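Local coordinates for protein sulfotransferase (PDB 5X2B) that probably transfers sulfonate groups from the donor PAPS to an acceptor, as a cytosolic sulfotransferase that here holds the desulfonated cofactor adenosine-3'-5'-diphosphate, at residues P65-D70 and T88-E93. Residues are numbered along the deposited sequence; the frame is centred on the assembly and turned at random. Where two conformers were deposited one is given.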
# COMPACT_ATOMS: atom_id res chain seq x y z
N PRO A 65 -10.52 0.32 -4.11
CA PRO A 65 -9.82 -0.90 -3.72
C PRO A 65 -10.59 -2.13 -4.11
O PRO A 65 -11.79 -2.08 -4.18
CB PRO A 65 -9.71 -0.75 -2.20
CG PRO A 65 -9.61 0.76 -2.03
CD PRO A 65 -10.56 1.31 -3.02
N ILE A 66 -9.90 -3.22 -4.38
CA ILE A 66 -10.57 -4.45 -4.74
C ILE A 66 -11.12 -5.31 -3.59
O ILE A 66 -12.01 -6.11 -3.83
CB ILE A 66 -9.64 -5.37 -5.52
CG1 ILE A 66 -10.34 -6.70 -5.82
CG2 ILE A 66 -8.40 -5.66 -4.71
CD1 ILE A 66 -9.96 -7.34 -7.17
N GLU A 67 -10.58 -5.18 -2.37
CA GLU A 67 -11.14 -5.94 -1.24
C GLU A 67 -12.18 -5.13 -0.45
O GLU A 67 -12.66 -5.57 0.60
CB GLU A 67 -10.06 -6.45 -0.30
CG GLU A 67 -9.36 -5.37 0.50
CD GLU A 67 -8.16 -4.82 -0.20
OE1 GLU A 67 -7.99 -5.14 -1.38
OE2 GLU A 67 -7.37 -4.09 0.43
N LEU A 68 -12.53 -3.96 -0.99
CA LEU A 68 -13.53 -3.04 -0.43
C LEU A 68 -14.97 -3.35 -0.91
O LEU A 68 -15.26 -3.20 -2.09
CB LEU A 68 -13.17 -1.61 -0.87
CG LEU A 68 -14.06 -0.42 -0.52
CD1 LEU A 68 -14.15 -0.30 0.96
CD2 LEU A 68 -13.57 0.91 -1.12
N GLY A 69 -15.85 -3.78 0.00
CA GLY A 69 -17.28 -3.80 -0.25
C GLY A 69 -17.97 -5.14 -0.29
O GLY A 69 -17.59 -6.06 0.45
N ASP A 70 -19.02 -5.22 -1.12
CA ASP A 70 -19.79 -6.44 -1.41
C ASP A 70 -19.22 -7.19 -2.61
O ASP A 70 -18.54 -6.61 -3.44
CB ASP A 70 -21.20 -6.08 -1.85
CG ASP A 70 -22.17 -6.05 -0.72
OD1 ASP A 70 -22.50 -4.92 -0.28
OD2 ASP A 70 -22.61 -7.14 -0.30
N THR A 88 -4.65 -2.49 -3.81
CA THR A 88 -5.00 -3.51 -2.84
C THR A 88 -3.98 -3.59 -1.71
O THR A 88 -2.85 -3.20 -1.89
CB THR A 88 -5.06 -4.87 -3.51
OG1 THR A 88 -5.68 -5.83 -2.63
CG2 THR A 88 -3.64 -5.31 -3.88
N HIS A 89 -4.40 -4.05 -0.54
CA HIS A 89 -3.45 -4.45 0.48
C HIS A 89 -3.48 -5.95 0.72
O HIS A 89 -2.95 -6.40 1.72
CB HIS A 89 -3.69 -3.77 1.83
CG HIS A 89 -3.61 -2.27 1.80
ND1 HIS A 89 -2.47 -1.59 1.46
CD2 HIS A 89 -4.53 -1.34 2.10
CE1 HIS A 89 -2.69 -0.29 1.53
NE2 HIS A 89 -3.93 -0.11 1.93
N LEU A 90 -4.06 -6.72 -0.18
CA LEU A 90 -4.13 -8.14 0.06
C LEU A 90 -2.74 -8.68 0.13
O LEU A 90 -1.82 -8.10 -0.44
CB LEU A 90 -4.92 -8.89 -1.01
CG LEU A 90 -6.42 -8.62 -0.96
CD1 LEU A 90 -7.05 -9.15 -2.20
CD2 LEU A 90 -7.02 -9.28 0.24
N ASN A 91 -2.60 -9.79 0.84
CA ASN A 91 -1.37 -10.54 0.79
C ASN A 91 -1.39 -11.38 -0.45
O ASN A 91 -2.39 -11.43 -1.14
CB ASN A 91 -1.21 -11.40 2.02
CG ASN A 91 -2.25 -12.48 2.12
OD1 ASN A 91 -2.97 -12.76 1.17
ND2 ASN A 91 -2.32 -13.10 3.28
N TYR A 92 -0.27 -11.98 -0.77
CA TYR A 92 -0.17 -12.81 -1.92
C TYR A 92 -1.29 -13.86 -1.99
O TYR A 92 -2.09 -13.90 -2.95
CB TYR A 92 1.22 -13.49 -1.92
CG TYR A 92 1.48 -14.04 -3.29
CD1 TYR A 92 1.54 -13.20 -4.37
CD2 TYR A 92 1.59 -15.39 -3.51
CE1 TYR A 92 1.73 -13.69 -5.63
CE2 TYR A 92 1.79 -15.89 -4.77
CZ TYR A 92 1.85 -15.04 -5.81
OH TYR A 92 2.04 -15.52 -7.07
N GLU A 93 -1.36 -14.69 -0.96
CA GLU A 93 -2.26 -15.84 -0.95
C GLU A 93 -3.66 -15.49 -1.33
O GLU A 93 -4.36 -16.24 -2.00
CB GLU A 93 -2.33 -16.40 0.46
CG GLU A 93 -3.59 -17.17 0.71
CD GLU A 93 -3.54 -18.51 0.05
OE1 GLU A 93 -2.93 -19.40 0.67
OE2 GLU A 93 -4.08 -18.67 -1.07
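Glu67 reaches Thr88 and His89 through a folded side chain: CG sits between the backbone N and the carbonyl carbon (chi1 70°), and a bend at chi2 (-90°) carries the carboxylate over to the other loop. Thr88 answers with OG1 anti to its own backbone N, and the hydroxyl donates to Glu67 OE1 at 2.7 Å. The second oxygen, Glu67 OE2, takes the backbone N-H of His89 at 3.1 Å, a nearly straight bond of 168°. Both donors approach syn sides of the carboxylate, tilted out of its plane, and a forked acid suits the place because one group can accept from two neighbouring residues. Thr88 OG1 also accepts from the backbone N of Leu90 at 3.1 Å, forming an ST turn. The buried contact joins the loops at the C-terminal ends of neighbouring parallel strands 60-62 and 83-88, the latter closed by Thr88, in the central sheet of the sulfotransferase domain, a member of the P-loop NTPase superfamily. An alanine in place of Glu67 would probably leave the Thr88 hydroxyl and the His89 N-H without these acceptors and the two loops less firmly tied. Apolar branches flank the polar groups: branched Ile66 puts its CG2 methyl 3.4 Å from Thr88 OG1, while Leu90 lays apolar carbon beside the buried carboxylate, CG 3.8 Å from Glu67 OE1. His89 ND1 bonds to Ser39 O, and the His89 side chain lies about 5 Å from the bound adenosine-3'-5'-diphosphate, so the carboxylate fixes the backbone of a residue beside the cofactor.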